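Local coordinates for protein glycerate dehydrogenase/glyoxylate reductase (Thermus thermophilus, PDB 2CUK) that probably reduces glyoxylate and hydroxypyruvate with a nicotinamide cofactor, as a member of the D-isomer specific 2-hydroxyacid dehydrogenase family, at residues Thr92-Ala101 / Thr285-Asn296; Arg213-Ile224 / Ala238-Gly249. All coordinates share one frame; numbering follows the deposited sequence.

How the contacts relate
From the N terminus the chain first builds a parallel five-stranded sheet, whose edge strand 90-92 opens 92-101. That segment waits for most of the chain to pass before contact 1 closes against 285-296, on helix 283-301. Within this 183-residue loop lies the NAD-binding Rossmann-type domain with its six-stranded parallel sheet, and inside it contact 2 shuts a much shorter loop, 213-224 against 238-249, with only 13 residues between them. Contact 2 is thus nested in contact 1. The centres of the two contacts lie about 35 Å apart: contact 1 joins the returning C-terminal helix to the end of strand 90-92 and the loop into helix 99-114, whereas contact 2 ties neighbouring strand-helix units.

Contact 1 (Thr92-Ala101 / Thr285-Asn296); sequences THTPGVLTEA and TRERMAEVAVEN
V97 drives its two methyls into the side of helix 283-301. CG1 lies 3.4 Å from R288 CG and also meets M289 CG, while CG2 lies 3.7 Å from V292 CG2, the two valines running past each other in opposite directions. With CG1 anti to the backbone N (chi1 179°), the branched valine sends CG1 towards R288 and M289 and leaves CG2 for V292, the R288 stem touching both. R288 bends at chi2, and its NH1 makes an almost straight salt bridge to E291 OE1 (3.2 Å) in the guanidinium plane. T94 crosses M289 at about a right angle, its CG2 reaching M289 O at 3.5 Å, so a small methyl suits a place beside helix backbone. At the end of strand 90-92, T92 OG1 touches N296 CB at 3.2 Å. The N296 amide is held at both ends: ND2 bonds to V292 O at 2.8 Å, and OD1 accepts from N308 N. No direct hydrogen bond joins the segments; instead one water accepts from A101 N, donates to V97 O and bonds T285 OG1. T285 N bonds D141, and A101 O bonds R115, of the second subunit. Glycine suits position 96, where the positive phi would press a side chain against the preceding carbonyl. The C-terminal helix 283-301 thus returns to pack on the chain leaving edge strand 90-92 of the five-stranded parallel sheet for helix 99-114.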
loop_
_atom_site.group_PDB
_atom_site.type_symbol
_atom_site.label_atom_id
_atom_site.label_comp_id
_atom_site.label_asym_id
_atom_site.label_seq_id
_atom_site.Cartn_x
_atom_site.Cartn_y
_atom_site.Cartn_z
ATOM N N THR A 92 -7.478 -29.444 14.209
ATOM C CA THR A 92 -6.416 -28.469 14.421
ATOM C C THR A 92 -6.531 -27.327 13.420
ATOM O O THR A 92 -7.294 -27.411 12.457
ATOM C CB THR A 92 -5.020 -29.113 14.257
ATOM O OG1 THR A 92 -4.873 -29.606 12.919
ATOM C CG2 THR A 92 -4.846 -30.263 15.240
ATOM N N HIS A 93 -5.772 -26.262 13.659
ATOM C CA HIS A 93 -5.774 -25.114 12.765
ATOM C C HIS A 93 -4.369 -24.526 12.676
ATOM O O HIS A 93 -3.419 -25.106 13.195
ATOM C CB HIS A 93 -6.777 -24.050 13.237
ATOM C CG HIS A 93 -6.469 -23.467 14.582
ATOM N ND1 HIS A 93 -6.842 -22.189 14.937
ATOM C CD2 HIS A 93 -5.845 -23.991 15.663
ATOM C CE1 HIS A 93 -6.461 -21.949 16.178
ATOM N NE2 HIS A 93 -5.853 -23.027 16.642
ATOM N N THR A 94 -4.237 -23.375 12.028
ATOM C CA THR A 94 -2.928 -22.747 11.863
ATOM C C THR A 94 -2.860 -21.335 12.452
ATOM O O THR A 94 -2.759 -20.354 11.717
ATOM C CB THR A 94 -2.555 -22.681 10.366
ATOM O OG1 THR A 94 -3.474 -21.818 9.679
ATOM C CG2 THR A 94 -2.618 -24.075 9.741
ATOM N N PRO A 95 -2.903 -21.217 13.790
ATOM C CA PRO A 95 -2.848 -19.915 14.465
ATOM C C PRO A 95 -1.477 -19.242 14.414
ATOM O O PRO A 95 -0.445 -19.919 14.381
ATOM C CB PRO A 95 -3.263 -20.259 15.889
ATOM C CG PRO A 95 -2.650 -21.618 16.075
ATOM C CD PRO A 95 -3.009 -22.311 14.774
ATOM N N GLY A 96 -1.485 -17.909 14.403
ATOM C CA GLY A 96 -0.256 -17.132 14.375
ATOM C C GLY A 96 0.350 -16.843 13.010
ATOM O O GLY A 96 0.753 -15.716 12.719
ATOM N N VAL A 97 0.404 -17.869 12.172
ATOM C CA VAL A 97 0.989 -17.804 10.836
ATOM C C VAL A 97 0.594 -16.679 9.871
ATOM O O VAL A 97 1.450 -16.151 9.156
ATOM C CB VAL A 97 0.769 -19.155 10.118
ATOM C CG1 VAL A 97 1.338 -19.108 8.710
ATOM C CG2 VAL A 97 1.424 -20.274 10.929
ATOM N N LEU A 98 -0.680 -16.304 9.837
ATOM C CA LEU A 98 -1.113 -15.269 8.897
ATOM C C LEU A 98 -1.308 -13.870 9.475
ATOM O O LEU A 98 -1.869 -12.997 8.810
ATOM C CB LEU A 98 -2.406 -15.720 8.205
ATOM C CG LEU A 98 -3.579 -16.158 9.090
ATOM C CD1 LEU A 98 -4.106 -14.989 9.894
ATOM C CD2 LEU A 98 -4.688 -16.729 8.211
ATOM N N THR A 99 -0.831 -13.650 10.696
ATOM C CA THR A 99 -0.988 -12.357 11.359
ATOM C C THR A 99 -0.345 -11.184 10.618
ATOM O O THR A 99 -1.031 -10.232 10.235
ATOM C CB THR A 99 -0.419 -12.405 12.794
ATOM O OG1 THR A 99 -1.057 -13.463 13.523
ATOM C CG2 THR A 99 -0.671 -11.092 13.510
ATOM N N GLU A 100 0.969 -11.257 10.422
ATOM C CA GLU A 100 1.718 -10.206 9.742
ATOM C C GLU A 100 1.227 -9.924 8.330
ATOM O O GLU A 100 1.147 -8.766 7.910
ATOM C CB GLU A 100 3.200 -10.573 9.693
ATOM C CG GLU A 100 3.845 -10.696 11.062
ATOM C CD GLU A 100 3.766 -9.405 11.844
ATOM O OE1 GLU A 100 4.192 -8.361 11.305
ATOM O OE2 GLU A 100 3.281 -9.431 12.994
ATOM N N ALA A 101 0.914 -10.986 7.597
ATOM C CA ALA A 101 0.440 -10.860 6.221
ATOM C C ALA A 101 -0.891 -10.112 6.161
ATOM O O ALA A 101 -1.092 -9.238 5.316
ATOM C CB ALA A 101 0.291 -12.251 5.595
ATOM N N THR A 285 3.708 -17.069 3.794
ATOM C CA THR A 285 2.644 -17.297 4.765
ATOM C C THR A 285 1.823 -18.529 4.374
ATOM O O THR A 285 1.552 -19.399 5.209
ATOM C CB THR A 285 1.715 -16.060 4.865
ATOM O OG1 THR A 285 2.450 -14.969 5.433
ATOM C CG2 THR A 285 0.496 -16.358 5.739
ATOM N N ARG A 286 1.445 -18.613 3.101
ATOM C CA ARG A 286 0.655 -19.746 2.628
ATOM C C ARG A 286 1.436 -21.070 2.677
ATOM O O ARG A 286 0.854 -22.133 2.916
ATOM C CB ARG A 286 0.127 -19.473 1.212
ATOM C CG ARG A 286 -0.993 -18.409 1.154
ATOM C CD ARG A 286 -2.292 -18.904 1.786
ATOM N NE ARG A 286 -3.318 -17.857 1.877
ATOM C CZ ARG A 286 -3.994 -17.362 0.842
ATOM N NH1 ARG A 286 -3.768 -17.814 -0.386
ATOM N NH2 ARG A 286 -4.896 -16.405 1.032
ATOM N N GLU A 287 2.748 -21.009 2.462
ATOM C CA GLU A 287 3.567 -22.217 2.517
ATOM C C GLU A 287 3.708 -22.621 3.980
ATOM O O GLU A 287 3.683 -23.804 4.318
ATOM C CB GLU A 287 4.951 -21.968 1.907
ATOM C CG GLU A 287 4.911 -21.494 0.457
ATOM C CD GLU A 287 6.295 -21.366 -0.168
ATOM O OE1 GLU A 287 7.250 -21.019 0.555
ATOM O OE2 GLU A 287 6.427 -21.597 -1.388
ATOM N N ARG A 288 3.843 -21.622 4.845
ATOM C CA ARG A 288 3.973 -21.850 6.276
ATOM C C ARG A 288 2.688 -22.478 6.816
ATOM O O ARG A 288 2.730 -23.374 7.658
ATOM C CB ARG A 288 4.278 -20.524 6.987
ATOM C CG ARG A 288 4.364 -20.611 8.507
ATOM C CD ARG A 288 5.404 -21.621 8.968
ATOM N NE ARG A 288 5.436 -21.720 10.425
ATOM C CZ ARG A 288 5.982 -22.729 11.096
ATOM N NH1 ARG A 288 6.546 -23.737 10.441
ATOM N NH2 ARG A 288 5.954 -22.737 12.421
ATOM N N MET A 289 1.545 -22.012 6.322
ATOM C CA MET A 289 0.266 -22.558 6.744
ATOM C C MET A 289 0.207 -24.045 6.406
ATOM O O MET A 289 -0.351 -24.840 7.161
ATOM C CB MET A 289 -0.886 -21.819 6.056
ATOM C CG MET A 289 -1.207 -20.459 6.676
ATOM S SD MET A 289 -2.437 -19.511 5.752
ATOM C CE MET A 289 -3.873 -20.610 5.853
ATOM N N ALA A 290 0.786 -24.409 5.264
ATOM C CA ALA A 290 0.807 -25.800 4.824
ATOM C C ALA A 290 1.675 -26.637 5.762
ATOM O O ALA A 290 1.295 -27.744 6.137
ATOM C CB ALA A 290 1.336 -25.892 3.392
ATOM N N GLU A 291 2.835 -26.104 6.140
ATOM C CA GLU A 291 3.743 -26.808 7.040
ATOM C C GLU A 291 3.077 -27.081 8.386
ATOM O O GLU A 291 3.212 -28.168 8.944
ATOM C CB GLU A 291 5.011 -25.986 7.295
ATOM C CG GLU A 291 5.746 -25.516 6.059
ATOM C CD GLU A 291 6.994 -24.720 6.407
ATOM O OE1 GLU A 291 6.921 -23.834 7.292
ATOM O OE2 GLU A 291 8.049 -24.977 5.793
ATOM N N VAL A 292 2.371 -26.081 8.906
ATOM C CA VAL A 292 1.698 -26.209 10.193
ATOM C C VAL A 292 0.555 -27.220 10.141
ATOM O O VAL A 292 0.375 -28.008 11.072
ATOM C CB VAL A 292 1.175 -24.836 10.680
ATOM C CG1 VAL A 292 0.382 -24.996 11.966
ATOM C CG2 VAL A 292 2.355 -23.893 10.913
ATOM N N ALA A 293 -0.223 -27.201 9.062
ATOM C CA ALA A 293 -1.322 -28.152 8.928
ATOM C C ALA A 293 -0.736 -29.565 8.832
ATOM O O ALA A 293 -1.231 -30.499 9.460
ATOM C CB ALA A 293 -2.144 -27.836 7.687
ATOM N N VAL A 294 0.326 -29.710 8.047
ATOM C CA VAL A 294 0.981 -31.003 7.883
ATOM C C VAL A 294 1.514 -31.515 9.221
ATOM O O VAL A 294 1.346 -32.689 9.554
ATOM C CB VAL A 294 2.136 -30.906 6.859
ATOM C CG1 VAL A 294 3.061 -32.116 6.973
ATOM C CG2 VAL A 294 1.560 -30.819 5.460
ATOM N N GLU A 295 2.151 -30.633 9.986
ATOM C CA GLU A 295 2.694 -31.007 11.288
ATOM C C GLU A 295 1.584 -31.551 12.185
ATOM O O GLU A 295 1.699 -32.645 12.743
ATOM C CB GLU A 295 3.346 -29.797 11.961
ATOM C CG GLU A 295 3.950 -30.096 13.325
ATOM C CD GLU A 295 5.068 -31.125 13.261
ATOM O OE1 GLU A 295 6.065 -30.873 12.549
ATOM O OE2 GLU A 295 4.954 -32.184 13.921
ATOM N N ASN A 296 0.510 -30.778 12.324
ATOM C CA ASN A 296 -0.622 -31.186 13.145
ATOM C C ASN A 296 -1.185 -32.541 12.708
ATOM O O ASN A 296 -1.427 -33.415 13.541
ATOM C CB ASN A 296 -1.727 -30.121 13.089
ATOM C CG ASN A 296 -1.472 -28.964 14.042
ATOM O OD1 ASN A 296 -1.676 -29.083 15.254
ATOM N ND2 ASN A 296 -1.015 -27.839 13.500
HETATM O O HOH W 1 1.970 -13.709 8.012
#

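Contact 2 (Arg213-Ile224 / Ala238-Gly249); sequences RERLFAMKRGAI and ALVEALRGHLFG
R213 meets E241 side-on, NE to OE1 at 2.8 Å and NH2 to OE2 at 2.7 Å, both on the syn side of a carboxylate turned 30° from the guanidinium plane. The arginine chain bends at chi3 (-69°) to present this edge, while A238 CB lies over one guanidinium face. With an alanine here both nitrogens are gone, and the E241 carboxylate is likely to lose its charged mate and be set free to turn. F217 places a ring face over A242 CB in a CH-pi contact, and its ring runs obliquely to H246, planes 35° apart. F217 CD1 lies over one face of H246, whereas NE2 donates to M219 O at 2.7 Å from above the carbonyl plane. Its ND1 shares a water with R221 NH1, so a ring with two nitrogens suits the position. R221 lays its guanidinium face over G245 O, with CZ at 3.1 Å. L216 CD2 meets L239 CD1, the two side chains crossing at about a right angle. G222, whose positive phi suits glycine in a type II turn, donates N to H246 O at 2.7 Å, and F248 N bonds A223 O, leading into the parallel pairing of I224 with G249. Strand 224-227, helix 236-243 and strand 249-252 form a beta-alpha-beta unit of the Rossmann-type NAD-binding domain; helix 213-216 and the turn after it pack against that helix and the start of the second strand.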
loop_
_atom_site.group_PDB
_atom_site.type_symbol
_atom_site.label_atom_id
_atom_site.label_comp_id
_atom_site.label_asym_id
_atom_site.label_seq_id
_atom_site.Cartn_x
_atom_site.Cartn_y
_atom_site.Cartn_z
ATOM N N ARG A 213 -26.162 0.561 9.317
ATOM C CA ARG A 213 -26.434 1.902 8.822
ATOM C C ARG A 213 -26.213 2.989 9.873
ATOM O O ARG A 213 -25.621 4.027 9.575
ATOM C CB ARG A 213 -27.869 1.974 8.275
ATOM C CG ARG A 213 -28.255 3.333 7.710
ATOM C CD ARG A 213 -29.616 3.299 7.002
ATOM N NE ARG A 213 -29.577 2.518 5.766
ATOM C CZ ARG A 213 -29.867 1.223 5.678
ATOM N NH1 ARG A 213 -30.233 0.542 6.758
ATOM N NH2 ARG A 213 -29.774 0.602 4.509
ATOM N N GLU A 214 -26.676 2.755 11.099
ATOM C CA GLU A 214 -26.520 3.746 12.164
ATOM C C GLU A 214 -25.070 3.977 12.569
ATOM O O GLU A 214 -24.659 5.114 12.793
ATOM C CB GLU A 214 -27.332 3.351 13.401
ATOM C CG GLU A 214 -27.765 1.905 13.413
ATOM C CD GLU A 214 -28.856 1.614 12.393
ATOM O OE1 GLU A 214 -29.040 0.428 12.047
ATOM O OE2 GLU A 214 -29.532 2.571 11.949
ATOM N N ARG A 215 -24.291 2.905 12.664
ATOM C CA ARG A 215 -22.898 3.050 13.052
ATOM C C ARG A 215 -22.034 3.651 11.944
ATOM O O ARG A 215 -21.111 4.416 12.225
ATOM C CB ARG A 215 -22.333 1.703 13.511
ATOM C CG ARG A 215 -22.989 1.194 14.788
ATOM C CD ARG A 215 -22.095 0.248 15.556
ATOM N NE ARG A 215 -22.690 -0.119 16.840
ATOM C CZ ARG A 215 -23.584 -1.088 17.009
ATOM N NH1 ARG A 215 -23.997 -1.811 15.977
ATOM N NH2 ARG A 215 -24.077 -1.322 18.217
ATOM N N LEU A 216 -22.341 3.321 10.690
ATOM C CA LEU A 216 -21.583 3.851 9.562
ATOM C C LEU A 216 -21.749 5.364 9.474
ATOM O O LEU A 216 -20.781 6.093 9.257
ATOM C CB LEU A 216 -22.034 3.195 8.251
ATOM C CG LEU A 216 -21.600 1.737 8.046
ATOM C CD1 LEU A 216 -22.329 1.141 6.856
ATOM C CD2 LEU A 216 -20.087 1.673 7.836
ATOM N N PHE A 217 -22.980 5.837 9.649
ATOM C CA PHE A 217 -23.240 7.269 9.599
ATOM C C PHE A 217 -22.881 7.953 10.915
ATOM O O PHE A 217 -22.943 9.174 11.022
ATOM C CB PHE A 217 -24.700 7.524 9.221
ATOM C CG PHE A 217 -24.971 7.360 7.753
ATOM C CD1 PHE A 217 -24.575 8.340 6.849
ATOM C CD2 PHE A 217 -25.598 6.216 7.269
ATOM C CE1 PHE A 217 -24.797 8.187 5.477
ATOM C CE2 PHE A 217 -25.827 6.047 5.898
ATOM C CZ PHE A 217 -25.426 7.038 5.000
ATOM N N ALA A 218 -22.490 7.163 11.913
ATOM C CA ALA A 218 -22.079 7.716 13.199
ATOM C C ALA A 218 -20.591 8.035 13.084
ATOM O O ALA A 218 -20.050 8.829 13.848
ATOM C CB ALA A 218 -22.318 6.712 14.324
ATOM N N MET A 219 -19.926 7.398 12.124
ATOM C CA MET A 219 -18.508 7.651 11.902
ATOM C C MET A 219 -18.376 9.095 11.413
ATOM O O MET A 219 -19.336 9.667 10.893
ATOM C CB MET A 219 -17.958 6.665 10.863
ATOM C CG MET A 219 -17.815 5.241 11.397
ATOM S SD MET A 219 -17.241 4.036 10.176
ATOM C CE MET A 219 -15.643 4.783 9.690
ATOM N N LYS A 220 -17.210 9.706 11.579
ATOM C CA LYS A 220 -17.140 11.091 11.131
ATOM C C LYS A 220 -17.153 11.221 9.607
ATOM O O LYS A 220 -16.756 10.331 8.875
ATOM C CB LYS A 220 -15.975 11.910 11.792
ATOM C CG LYS A 220 -14.559 11.322 11.635
ATOM C CD LYS A 220 -13.651 11.556 12.883
ATOM C CE LYS A 220 -12.642 12.706 12.686
ATOM N NZ LYS A 220 -11.873 12.988 13.907
ATOM N N ARG A 221 -17.715 12.336 9.142
ATOM C CA ARG A 221 -17.796 12.578 7.705
ATOM C C ARG A 221 -16.337 12.709 7.287
ATOM O O ARG A 221 -15.564 13.421 7.933
ATOM C CB ARG A 221 -18.561 13.876 7.398
ATOM C CG ARG A 221 -18.750 14.143 5.896
ATOM C CD ARG A 221 -19.454 15.475 5.618
ATOM N NE ARG A 221 -19.500 15.774 4.186
ATOM C CZ ARG A 221 -20.464 15.388 3.350
ATOM N NH1 ARG A 221 -21.502 14.683 3.786
ATOM N NH2 ARG A 221 -20.376 15.695 2.061
ATOM N N GLY A 222 -15.955 12.004 6.227
ATOM C CA GLY A 222 -14.575 12.051 5.785
ATOM C C GLY A 222 -13.726 10.949 6.402
ATOM O O GLY A 222 -12.502 10.961 6.275
ATOM N N ALA A 223 -14.370 9.996 7.073
ATOM C CA ALA A 223 -13.658 8.884 7.698
ATOM C C ALA A 223 -13.475 7.738 6.704
ATOM O O ALA A 223 -14.131 7.698 5.670
ATOM C CB ALA A 223 -14.423 8.386 8.921
ATOM N N ILE A 224 -12.573 6.817 7.029
ATOM C CA ILE A 224 -12.308 5.653 6.191
ATOM C C ILE A 224 -12.618 4.377 6.975
ATOM O O ILE A 224 -12.272 4.266 8.151
ATOM C CB ILE A 224 -10.823 5.574 5.766
ATOM C CG1 ILE A 224 -10.465 6.754 4.860
ATOM C CG2 ILE A 224 -10.566 4.245 5.050
ATOM C CD1 ILE A 224 -8.980 6.827 4.521
ATOM N N ALA A 238 -25.686 -0.663 3.291
ATOM C CA ALA A 238 -25.544 0.582 4.038
ATOM C C ALA A 238 -24.205 1.250 3.741
ATOM O O ALA A 238 -24.117 2.476 3.692
ATOM C CB ALA A 238 -25.678 0.313 5.538
ATOM N N LEU A 239 -23.161 0.450 3.541
ATOM C CA LEU A 239 -21.848 1.005 3.238
ATOM C C LEU A 239 -21.914 1.781 1.920
ATOM O O LEU A 239 -21.332 2.859 1.800
ATOM C CB LEU A 239 -20.799 -0.105 3.139
ATOM C CG LEU A 239 -19.381 0.386 2.816
ATOM C CD1 LEU A 239 -18.912 1.375 3.882
ATOM C CD2 LEU A 239 -18.432 -0.811 2.750
ATOM N N VAL A 240 -22.622 1.229 0.935
ATOM C CA VAL A 240 -22.779 1.895 -0.356
ATOM C C VAL A 240 -23.399 3.275 -0.135
ATOM O O VAL A 240 -22.957 4.269 -0.705
ATOM C CB VAL A 240 -23.705 1.092 -1.308
ATOM C CG1 VAL A 240 -24.060 1.950 -2.528
ATOM C CG2 VAL A 240 -23.016 -0.192 -1.756
ATOM N N GLU A 241 -24.429 3.320 0.701
ATOM C CA GLU A 241 -25.107 4.574 1.014
ATOM C C GLU A 241 -24.144 5.607 1.604
ATOM O O GLU A 241 -24.107 6.755 1.163
ATOM C CB GLU A 241 -26.241 4.316 2.006
ATOM C CG GLU A 241 -27.369 3.447 1.457
ATOM C CD GLU A 241 -28.399 3.076 2.519
ATOM O OE1 GLU A 241 -28.493 3.789 3.542
ATOM O OE2 GLU A 241 -29.126 2.079 2.328
ATOM N N ALA A 242 -23.367 5.178 2.595
ATOM C CA ALA A 242 -22.412 6.036 3.294
ATOM C C ALA A 242 -21.245 6.498 2.440
ATOM O O ALA A 242 -20.633 7.533 2.722
ATOM C CB ALA A 242 -21.879 5.308 4.542
ATOM N N LEU A 243 -20.932 5.737 1.398
ATOM C CA LEU A 243 -19.815 6.080 0.526
ATOM C C LEU A 243 -20.142 7.142 -0.510
ATOM O O LEU A 243 -19.239 7.721 -1.109
ATOM C CB LEU A 243 -19.297 4.826 -0.187
ATOM C CG LEU A 243 -18.462 3.867 0.668
ATOM C CD1 LEU A 243 -18.195 2.602 -0.105
ATOM C CD2 LEU A 243 -17.154 4.535 1.057
ATOM N N ARG A 244 -21.424 7.414 -0.720
ATOM C CA ARG A 244 -21.786 8.408 -1.720
ATOM C C ARG A 244 -21.357 9.823 -1.357
ATOM O O ARG A 244 -21.081 10.626 -2.243
ATOM C CB ARG A 244 -23.287 8.345 -2.019
ATOM C CG ARG A 244 -23.684 7.035 -2.691
ATOM C CD ARG A 244 -25.071 7.080 -3.305
ATOM N NE ARG A 244 -25.491 5.761 -3.785
ATOM C CZ ARG A 244 -24.945 5.119 -4.815
ATOM N NH1 ARG A 244 -23.946 5.670 -5.494
ATOM N NH2 ARG A 244 -25.396 3.921 -5.163
ATOM N N GLY A 245 -21.268 10.125 -0.062
ATOM C CA GLY A 245 -20.856 11.461 0.339
ATOM C C GLY A 245 -20.398 11.634 1.782
ATOM O O GLY A 245 -19.710 12.603 2.106
ATOM N N HIS A 246 -20.771 10.704 2.653
ATOM C CA HIS A 246 -20.390 10.795 4.059
ATOM C C HIS A 246 -18.953 10.333 4.322
ATOM O O HIS A 246 -18.126 11.106 4.808
ATOM C CB HIS A 246 -21.363 9.980 4.918
ATOM C CG HIS A 246 -21.091 10.075 6.385
ATOM N ND1 HIS A 246 -21.123 11.269 7.072
ATOM C CD2 HIS A 246 -20.758 9.126 7.293
ATOM C CE1 HIS A 246 -20.824 11.052 8.341
ATOM N NE2 HIS A 246 -20.597 9.761 8.501
ATOM N N LEU A 247 -18.656 9.079 3.994
ATOM C CA LEU A 247 -17.314 8.524 4.205
ATOM C C LEU A 247 -16.327 8.907 3.118
ATOM O O LEU A 247 -16.697 9.036 1.948
ATOM C CB LEU A 247 -17.379 6.996 4.285
ATOM C CG LEU A 247 -18.121 6.412 5.488
ATOM C CD1 LEU A 247 -18.197 4.895 5.358
ATOM C CD2 LEU A 247 -17.402 6.811 6.770
ATOM N N PHE A 248 -15.067 9.100 3.502
ATOM C CA PHE A 248 -14.040 9.431 2.524
ATOM C C PHE A 248 -13.913 8.214 1.607
ATOM O O PHE A 248 -13.772 8.351 0.395
ATOM C CB PHE A 248 -12.692 9.681 3.204
ATOM C CG PHE A 248 -11.578 10.009 2.244
ATOM C CD1 PHE A 248 -11.373 11.315 1.817
ATOM C CD2 PHE A 248 -10.739 9.007 1.763
ATOM C CE1 PHE A 248 -10.342 11.622 0.925
ATOM C CE2 PHE A 248 -9.708 9.300 0.873
ATOM C CZ PHE A 248 -9.508 10.608 0.453
ATOM N N GLY A 249 -13.965 7.024 2.203
ATOM C CA GLY A 249 -13.844 5.803 1.424
ATOM C C GLY A 249 -13.776 4.538 2.260
ATOM O O GLY A 249 -13.902 4.580 3.488
HETATM O O HOH W 2 -22.532 13.538 6.190
#